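Local coordinates for uncharacterized protein Dfer_1899 (Dyadobacter fermentans, PDB 5HX0) that is of unknown function but has a sialidase-like beta-propeller fold with a BNR repeat-like domain, and so may bind or cleave glycans, at residues Ile50-Ser62 with Val72-Phe84. Residues are numbered along the deposited sequence; the frame is centred on the assembly and turned at random. Where two conformers were deposited one is given.
Sequences IYRNEKFHAAFPS and VLAFRRAPDRKVF
Arg77 lays its guanidinium flat on one face of the Phe56 ring, planes 14° apart, with CZ 3.9 Å from the ring centroid: a cation-pi stack. A turn about the CG-CD bond (chi3 74°) folds the long side chain over the ring, so that CD also rests on this face. NH2 then donates, within the guanidinium plane, to Tyr51 OH at 2.9 Å, which fixes the group's rotation; arginine suits the place because one flat cation serves both ring and hydroxyl.

Beneath runs the antiparallel ladder of 56-62 and 72-79, whose hydrogen-bonded pairs run from His57-Ala78 (His57 N to Ala78 O 2.7 Å) to Ser62-Ala74. A beta bulge at Phe60-Pro61 shifts the register by one. Packing is tight on the face of Ala58, whose small CB leaves room for Phe75 CE2 at 3.6 Å, while Phe75 CZ meets Tyr51 CD2 obliquely. Leu73 reaches both Pro61 and Ile50 with its methyls. On the sheet face of His57 and Arg76, a water joins His57 ND1 to Arg76 NH1 (both 2.8 Å) in a buried polar cluster; His57 NE2 goes to Asp365 and Arg76 NE to Gln125.

The turn end is looser and wetter. Asp80 N bonds Lys55 O, but one water bridges Glu54 O and Asp80 OD2, and Val83 CG1 packs on Lys55 CB (3.9 Å).

The hairpin forms the first two strands of a four-stranded antiparallel propeller blade. Ile50 and Tyr51 close strand 42-51, at the edge of the adjoining sheet, whose strands 378-385 and 393-401 also touch Leu73; the contact thus joins two blades. Strand 123-131 lies against Ala74, and Phe121 of the second subunit meets Phe56.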
ATOM      1  N   ILE A  50     -13.929 -16.299   7.217  1.00 11.61           N
ATOM      2  CA  ILE A  50     -14.061 -15.406   6.082  1.00 13.04           C
ATOM      3  C   ILE A  50     -12.711 -15.120   5.436  1.00 11.50           C
ATOM      4  O   ILE A  50     -12.589 -15.133   4.214  1.00 12.40           O
ATOM      5  CB  ILE A  50     -14.774 -14.105   6.524  1.00 10.10           C
ATOM      6  CG1 ILE A  50     -16.226 -14.427   6.900  1.00 10.99           C
ATOM      7  CG2 ILE A  50     -14.686 -12.999   5.426  1.00  7.78           C
ATOM      8  CD1 ILE A  50     -17.053 -13.223   7.323  1.00 12.04           C
ATOM      9  N   TYR A  51     -11.675 -14.890   6.239  1.00  9.76           N
ATOM     10  CA  TYR A  51     -10.324 -14.730   5.703  1.00  9.90           C
ATOM     11  C   TYR A  51      -9.333 -15.051   6.800  1.00 12.02           C
ATOM     12  O   TYR A  51      -9.429 -14.497   7.904  1.00 13.18           O
ATOM     13  CB  TYR A  51     -10.051 -13.315   5.173  1.00 11.65           C
ATOM     14  CG  TYR A  51      -8.610 -13.175   4.752  1.00 11.63           C
ATOM     15  CD1 TYR A  51      -8.162 -13.726   3.557  1.00 12.30           C
ATOM     16  CD2 TYR A  51      -7.667 -12.574   5.594  1.00 11.70           C
ATOM     17  CE1 TYR A  51      -6.826 -13.638   3.193  1.00 13.85           C
ATOM     18  CE2 TYR A  51      -6.335 -12.477   5.230  1.00 11.01           C
ATOM     19  CZ  TYR A  51      -5.921 -13.005   4.031  1.00 11.42           C
ATOM     20  OH  TYR A  51      -4.590 -12.907   3.674  1.00 13.25           O
ATOM     21  N   ARG A  52      -8.386 -15.941   6.491  1.00  8.85           N
ATOM     22  CA  ARG A  52      -7.401 -16.398   7.462  1.00 10.43           C
ATOM     23  C   ARG A  52      -6.091 -16.687   6.751  1.00 11.68           C
ATOM     24  O   ARG A  52      -6.064 -17.458   5.788  1.00 12.98           O
ATOM     25  CB  ARG A  52      -7.886 -17.667   8.188  1.00 11.78           C
ATOM     26  CG  ARG A  52      -6.873 -18.199   9.207  1.00 13.47           C
ATOM     27  CD  ARG A  52      -7.275 -19.593   9.735  1.00 16.20           C
ATOM     28  NE  ARG A  52      -6.344 -20.130  10.740  1.00 17.86           N
ATOM     29  CZ  ARG A  52      -5.160 -20.686  10.479  1.00 19.02           C
ATOM     30  NH1 ARG A  52      -4.706 -20.769   9.241  1.00 14.92           N
ATOM     31  NH2 ARG A  52      -4.419 -21.159  11.475  1.00 14.58           N
ATOM     32  N   ASN A  53      -5.006 -16.117   7.260  1.00 11.04           N
ATOM     33  CA  ASN A  53      -3.679 -16.375   6.710  1.00 12.35           C
ATOM     34  C   ASN A  53      -2.677 -16.129   7.831  1.00 12.64           C
ATOM     35  O   ASN A  53      -2.591 -15.013   8.350  1.00 15.70           O
ATOM     36  CB  ASN A  53      -3.401 -15.472   5.497  1.00 15.82           C
ATOM     37  CG  ASN A  53      -2.039 -15.753   4.862  1.00 19.72           C
ATOM     38  OD1 ASN A  53      -1.073 -16.036   5.567  1.00 13.97           O
ATOM     39  ND2 ASN A  53      -1.961 -15.673   3.524  1.00 18.91           N
ATOM     40  N   GLU A  54      -1.921 -17.167   8.201  1.00 13.93           N
ATOM     41  CA  GLU A  54      -1.031 -17.082   9.358  1.00 15.91           C
ATOM     42  C   GLU A  54       0.043 -16.008   9.227  1.00 17.07           C
ATOM     43  O   GLU A  54       0.614 -15.604  10.244  1.00 17.42           O
ATOM     44  CB  GLU A  54      -0.363 -18.439   9.607  1.00 17.26           C
ATOM     45  CG  GLU A  54      -1.293 -19.444  10.203  1.00 30.50           C
ATOM     46  CD  GLU A  54      -0.662 -20.823  10.283  1.00 42.87           C
ATOM     47  OE1 GLU A  54       0.546 -20.946   9.970  1.00 40.10           O
ATOM     48  OE2 GLU A  54      -1.386 -21.777  10.636  1.00 45.09           O
ATOM     49  N   LYS A  55       0.328 -15.535   8.027  1.00 13.47           N
ATOM     50  CA  LYS A  55       1.303 -14.462   7.876  1.00 17.47           C
ATOM     51  C   LYS A  55       0.730 -13.082   8.191  1.00 16.11           C
ATOM     52  O   LYS A  55       1.492 -12.112   8.180  1.00 15.25           O
ATOM     53  CB  LYS A  55       1.867 -14.469   6.448  1.00 16.62           C
ATOM     54  CG  LYS A  55       2.649 -15.749   6.122  1.00 20.67           C
ATOM     55  CD  LYS A  55       3.355 -15.602   4.776  1.00 28.68           C
ATOM     56  CE  LYS A  55       3.888 -16.943   4.252  1.00 40.13           C
ATOM     57  NZ  LYS A  55       4.467 -17.794   5.333  1.00 41.06           N
ATOM     58  N   PHE A  56      -0.577 -12.966   8.465  1.00  9.59           N
ATOM     59  CA  PHE A  56      -1.251 -11.676   8.529  1.00  9.06           C
ATOM     60  C   PHE A  56      -2.074 -11.545   9.802  1.00 12.91           C
ATOM     61  O   PHE A  56      -2.651 -12.509  10.304  1.00 12.98           O
ATOM     62  CB  PHE A  56      -2.195 -11.451   7.308  1.00 10.00           C
ATOM     63  CG  PHE A  56      -1.452 -11.236   6.017  1.00 11.87           C
ATOM     64  CD1 PHE A  56      -0.660 -10.106   5.851  1.00 12.32           C
ATOM     65  CD2 PHE A  56      -1.519 -12.163   4.983  1.00 11.64           C
ATOM     66  CE1 PHE A  56       0.055  -9.881   4.653  1.00 13.81           C
ATOM     67  CE2 PHE A  56      -0.811 -11.952   3.785  1.00 15.40           C
ATOM     68  CZ  PHE A  56      -0.019 -10.797   3.626  1.00 11.72           C
ATOM     69  N   HIS A  57      -2.116 -10.323  10.303  1.00 10.53           N
ATOM     70  CA  HIS A  57      -3.082  -9.901  11.296  1.00 14.17           C
ATOM     71  C   HIS A  57      -4.240  -9.273  10.518  1.00 12.32           C
ATOM     72  O   HIS A  57      -4.062  -8.242   9.860  1.00 11.17           O
ATOM     73  CB  HIS A  57      -2.401  -8.930  12.250  1.00 13.00           C
ATOM     74  CG  HIS A  57      -3.236  -8.500  13.415  1.00 14.10           C
ATOM     75  ND1 HIS A  57      -4.264  -7.588  13.302  1.00 13.71           N
ATOM     76  CD2 HIS A  57      -3.147  -8.809  14.734  1.00 11.30           C
ATOM     77  CE1 HIS A  57      -4.796  -7.379  14.496  1.00 15.02           C
ATOM     78  NE2 HIS A  57      -4.132  -8.103  15.383  1.00 14.94           N
ATOM     79  N   ALA A  58      -5.410  -9.920  10.542  1.00 11.79           N
ATOM     80  CA  ALA A  58      -6.596  -9.453   9.829  1.00 10.44           C
ATOM     81  C   ALA A  58      -7.635  -9.085  10.870  1.00 11.48           C
ATOM     82  O   ALA A  58      -7.977  -9.919  11.716  1.00 11.84           O
ATOM     83  CB  ALA A  58      -7.143 -10.522   8.870  1.00  8.25           C
ATOM     84  N   ALA A  59      -8.124  -7.843  10.835  1.00  9.97           N
ATOM     85  CA  ALA A  59      -8.950  -7.391  11.955  1.00 10.65           C
ATOM     86  C   ALA A  59      -9.874  -6.250  11.544  1.00 12.21           C
ATOM     87  O   ALA A  59      -9.706  -5.628  10.499  1.00  8.31           O
ATOM     88  CB  ALA A  59      -8.068  -6.965  13.138  1.00  9.56           C
ATOM     89  N   PHE A  60     -10.857  -5.973  12.416  1.00 10.57           N
ATOM     90  CA  PHE A  60     -11.717  -4.791  12.358  1.00 10.42           C
ATOM     91  C   PHE A  60     -12.550  -4.764  11.074  1.00  9.31           C
ATOM     92  O   PHE A  60     -12.354  -3.876  10.226  1.00 11.60           O
ATOM     93  CB  PHE A  60     -10.858  -3.507  12.468  1.00 11.22           C
ATOM     94  CG  PHE A  60      -9.761  -3.598  13.533  1.00 10.04           C
ATOM     95  CD1 PHE A  60     -10.078  -3.968  14.842  1.00 11.64           C
ATOM     96  CD2 PHE A  60      -8.438  -3.334  13.214  1.00 12.61           C
ATOM     97  CE1 PHE A  60      -9.079  -4.080  15.834  1.00 13.65           C
ATOM     98  CE2 PHE A  60      -7.419  -3.450  14.196  1.00 14.70           C
ATOM     99  CZ  PHE A  60      -7.748  -3.812  15.507  1.00 12.86           C
ATOM    100  N   PRO A  61     -13.476  -5.700  10.877  1.00 10.78           N
ATOM    101  CA  PRO A  61     -14.226  -5.733   9.613  1.00 10.46           C
ATOM    102  C   PRO A  61     -15.437  -4.808   9.598  1.00  9.77           C
ATOM    103  O   PRO A  61     -16.017  -4.453  10.634  1.00  9.98           O
ATOM    104  CB  PRO A  61     -14.670  -7.196   9.519  1.00 10.34           C
ATOM    105  CG  PRO A  61     -14.960  -7.551  11.018  1.00 10.76           C
ATOM    106  CD  PRO A  61     -13.856  -6.814  11.783  1.00 10.84           C
ATOM    107  N   SER A  62     -15.806  -4.382   8.391  0.69 10.06           N
ATOM    108  CA  SER A  62     -17.148  -3.874   8.145  0.69 10.74           C
ATOM    109  C   SER A  62     -17.630  -4.498   6.845  0.69 12.11           C
ATOM    110  O   SER A  62     -16.833  -4.980   6.035  0.69 11.33           O
ATOM    111  CB  SER A  62     -17.204  -2.338   8.099  0.69  9.15           C
ATOM    112  OG  SER A  62     -16.469  -1.825   7.018  0.69  9.28           O
ATOM    113  N   VAL A  72     -19.590  -7.262   0.216  1.00 10.47           N
ATOM    114  CA  VAL A  72     -18.230  -6.727   0.228  1.00 10.60           C
ATOM    115  C   VAL A  72     -17.841  -6.505   1.680  1.00 11.21           C
ATOM    116  O   VAL A  72     -18.477  -5.706   2.376  1.00  9.93           O
ATOM    117  CB  VAL A  72     -18.125  -5.411  -0.557  1.00 13.55           C
ATOM    118  CG1 VAL A  72     -16.640  -4.943  -0.576  1.00 11.30           C
ATOM    119  CG2 VAL A  72     -18.670  -5.582  -1.958  1.00 13.63           C
ATOM    120  N   LEU A  73     -16.790  -7.179   2.142  1.00 10.75           N
ATOM    121  CA  LEU A  73     -16.325  -7.006   3.515  1.00  9.59           C
ATOM    122  C   LEU A  73     -14.921  -6.408   3.507  1.00 11.44           C
ATOM    123  O   LEU A  73     -13.992  -6.995   2.933  1.00 12.60           O
ATOM    124  CB  LEU A  73     -16.362  -8.331   4.290  1.00  7.33           C
ATOM    125  CG  LEU A  73     -15.871  -8.321   5.753  1.00  9.56           C
ATOM    126  CD1 LEU A  73     -16.528  -9.474   6.536  1.00 10.36           C
ATOM    127  CD2 LEU A  73     -14.357  -8.441   5.879  1.00  8.35           C
ATOM    128  N   ALA A  74     -14.773  -5.258   4.170  1.00  6.94           N
ATOM    129  CA  ALA A  74     -13.497  -4.545   4.267  1.00  6.00           C
ATOM    130  C   ALA A  74     -12.862  -4.858   5.607  1.00  7.27           C
ATOM    131  O   ALA A  74     -13.569  -5.007   6.607  1.00 10.12           O
ATOM    132  CB  ALA A  74     -13.704  -3.033   4.155  1.00  7.29           C
ATOM    133  N   PHE A  75     -11.532  -4.961   5.630  1.00 11.84           N
ATOM    134  CA  PHE A  75     -10.845  -5.148   6.899  1.00 10.04           C
ATOM    135  C   PHE A  75      -9.428  -4.607   6.797  1.00 12.44           C
ATOM    136  O   PHE A  75      -8.924  -4.282   5.716  1.00 10.72           O
ATOM    137  CB  PHE A  75     -10.844  -6.629   7.362  1.00  8.97           C
ATOM    138  CG  PHE A  75     -10.165  -7.587   6.401  1.00  9.74           C
ATOM    139  CD1 PHE A  75     -10.833  -8.039   5.267  1.00  8.58           C
ATOM    140  CD2 PHE A  75      -8.888  -8.062   6.653  1.00 11.09           C
ATOM    141  CE1 PHE A  75     -10.246  -8.932   4.387  1.00 10.75           C
ATOM    142  CE2 PHE A  75      -8.286  -8.965   5.779  1.00 10.80           C
ATOM    143  CZ  PHE A  75      -8.961  -9.403   4.652  1.00 11.12           C
ATOM    144  N   ARG A  76      -8.815  -4.456   7.963  1.00  9.34           N
ATOM    145  CA  ARG A  76      -7.418  -4.056   8.076  1.00 10.01           C
ATOM    146  C   ARG A  76      -6.551  -5.300   7.987  1.00  8.19           C
ATOM    147  O   ARG A  76      -6.752  -6.254   8.748  1.00  9.76           O
ATOM    148  CB  ARG A  76      -7.166  -3.352   9.417  1.00  7.29           C
ATOM    149  CG  ARG A  76      -5.684  -2.954   9.665  1.00 10.25           C
ATOM    150  CD  ARG A  76      -5.515  -2.467  11.119  1.00 10.52           C
ATOM    151  NE  ARG A  76      -4.167  -1.943  11.414  1.00  8.79           N
ATOM    152  CZ  ARG A  76      -3.146  -2.686  11.839  1.00 11.92           C
ATOM    153  NH1 ARG A  76      -3.283  -4.008  12.002  1.00  7.66           N
ATOM    154  NH2 ARG A  76      -1.972  -2.111  12.097  1.00 11.65           N
ATOM    155  N   ARG A  77      -5.566  -5.277   7.090  1.00  9.85           N
ATOM    156  CA  ARG A  77      -4.588  -6.354   7.001  1.00 11.13           C
ATOM    157  C   ARG A  77      -3.186  -5.796   7.190  1.00  9.28           C
ATOM    158  O   ARG A  77      -2.813  -4.802   6.557  1.00 11.02           O
ATOM    159  CB  ARG A  77      -4.689  -7.116   5.675  1.00  9.14           C
ATOM    160  CG  ARG A  77      -3.860  -8.403   5.718  1.00 11.62           C
ATOM    161  CD  ARG A  77      -4.089  -9.283   4.488  1.00  9.21           C
ATOM    162  NE  ARG A  77      -3.427  -8.713   3.313  1.00 10.73           N
ATOM    163  CZ  ARG A  77      -3.173  -9.384   2.194  1.00 16.05           C
ATOM    164  NH1 ARG A  77      -2.564  -8.771   1.169  1.00 14.38           N
ATOM    165  NH2 ARG A  77      -3.517 -10.665   2.104  1.00 10.75           N
ATOM    166  N   ALA A  78      -2.422  -6.431   8.069  1.00 11.05           N
ATOM    167  CA  ALA A  78      -1.054  -6.042   8.376  1.00 10.45           C
ATOM    168  C   ALA A  78      -0.248  -7.312   8.604  1.00  9.81           C
ATOM    169  O   ALA A  78      -0.821  -8.374   8.880  1.00 12.77           O
ATOM    170  CB  ALA A  78      -0.998  -5.142   9.622  1.00 10.93           C
ATOM    171  N   PRO A  79       1.080  -7.244   8.495  1.00 10.63           N
ATOM    172  CA  PRO A  79       1.885  -8.423   8.822  1.00 12.52           C
ATOM    173  C   PRO A  79       1.603  -8.893  10.236  1.00 13.17           C
ATOM    174  O   PRO A  79       1.462  -8.085  11.156  1.00 16.11           O
ATOM    175  CB  PRO A  79       3.331  -7.926   8.674  1.00 18.14           C
ATOM    176  CG  PRO A  79       3.247  -6.792   7.702  1.00 14.41           C
ATOM    177  CD  PRO A  79       1.907  -6.127   7.983  1.00 10.97           C
ATOM    178  N   ASP A  80       1.470 -10.212  10.396  1.00 11.76           N
ATOM    179  CA  ASP A  80       1.690 -10.800  11.714  1.00  8.83           C
ATOM    180  C   ASP A  80       3.182 -10.713  11.987  1.00 12.70           C
ATOM    181  O   ASP A  80       3.972 -11.294  11.240  1.00 16.81           O
ATOM    182  CB  ASP A  80       1.220 -12.251  11.766  1.00 13.71           C
ATOM    183  CG  ASP A  80       1.269 -12.825  13.193  1.00 19.05           C
ATOM    184  OD1 ASP A  80       2.335 -12.733  13.858  1.00 18.48           O
ATOM    185  OD2 ASP A  80       0.223 -13.335  13.665  1.00 24.98           O
ATOM    186  N   ARG A  81       3.567  -9.968  13.033  1.00 13.98           N
ATOM    187  CA  ARG A  81       4.979  -9.649  13.231  1.00 12.61           C
ATOM    188  C   ARG A  81       5.813 -10.886  13.522  1.00 14.57           C
ATOM    189  O   ARG A  81       7.046 -10.809  13.470  1.00 15.99           O
ATOM    190  CB  ARG A  81       5.140  -8.612  14.356  1.00 15.87           C
ATOM    191  CG  ARG A  81       4.349  -7.285  14.115  1.00 12.07           C
ATOM    192  CD  ARG A  81       4.809  -6.569  12.863  1.00 12.33           C
ATOM    193  NE  ARG A  81       6.199  -6.123  13.009  1.00 14.62           N
ATOM    194  CZ  ARG A  81       6.775  -5.187  12.251  1.00 20.42           C
ATOM    195  NH1 ARG A  81       6.097  -4.589  11.279  1.00 16.43           N
ATOM    196  NH2 ARG A  81       8.042  -4.855  12.457  1.00 16.17           N
ATOM    197  N   LYS A  82       5.174 -12.033  13.807  1.00 13.37           N
ATOM    198  CA  LYS A  82       5.937 -13.271  13.929  1.00 21.24           C
ATOM    199  C   LYS A  82       6.677 -13.630  12.645  1.00 20.19           C
ATOM    200  O   LYS A  82       7.694 -14.332  12.711  1.00 18.89           O
ATOM    201  CB  LYS A  82       5.021 -14.423  14.350  1.00 19.43           C
ATOM    202  CG  LYS A  82       4.659 -14.363  15.832  1.00 26.09           C
ATOM    203  CD  LYS A  82       3.571 -15.373  16.185  1.00 31.75           C
ATOM    204  CE  LYS A  82       3.164 -15.272  17.647  1.00 40.88           C
ATOM    205  NZ  LYS A  82       1.893 -16.018  17.909  1.00 42.96           N
ATOM    206  N   VAL A  83       6.227 -13.149  11.481  1.00 14.82           N
ATOM    207  CA  VAL A  83       7.001 -13.418  10.261  1.00 15.41           C
ATOM    208  C   VAL A  83       8.383 -12.758  10.296  1.00 20.85           C
ATOM    209  O   VAL A  83       9.278 -13.148   9.537  1.00 16.51           O
ATOM    210  CB  VAL A  83       6.272 -12.980   8.972  1.00 17.63           C
ATOM    211  CG1 VAL A  83       4.884 -13.634   8.847  1.00 16.92           C
ATOM    212  CG2 VAL A  83       6.240 -11.415   8.839  1.00 13.05           C
ATOM    213  N   PHE A  84       8.569 -11.738  11.130  1.00 15.18           N
ATOM    214  CA  PHE A  84       9.870 -11.105  11.313  1.00 17.75           C
ATOM    215  C   PHE A  84      10.592 -11.599  12.560  1.00 23.53           C
ATOM    216  O   PHE A  84      11.548 -10.951  13.009  1.00 18.49           O
ATOM    217  CB  PHE A  84       9.712  -9.592  11.399  1.00 19.54           C
ATOM    218  CG  PHE A  84       9.097  -8.971  10.177  1.00 15.67           C
ATOM    219  CD1 PHE A  84       9.626  -9.213   8.912  1.00 18.36           C
ATOM    220  CD2 PHE A  84       7.987  -8.143  10.297  1.00 18.64           C
ATOM    221  CE1 PHE A  84       9.059  -8.628   7.777  1.00 14.77           C
ATOM    222  CE2 PHE A  84       7.420  -7.557   9.170  1.00 20.20           C
ATOM    223  CZ  PHE A  84       7.955  -7.804   7.916  1.00 13.52           C
TER
HETATM  224  O   HOH W   1       0.122 -16.060  12.906  1.00 25.75           O
HETATM  225  O   HOH W   2      -2.446 -12.930  13.046  1.00 13.78           O
HETATM  226  O   HOH W   3      -5.275  -5.861  11.301  1.00  9.72           O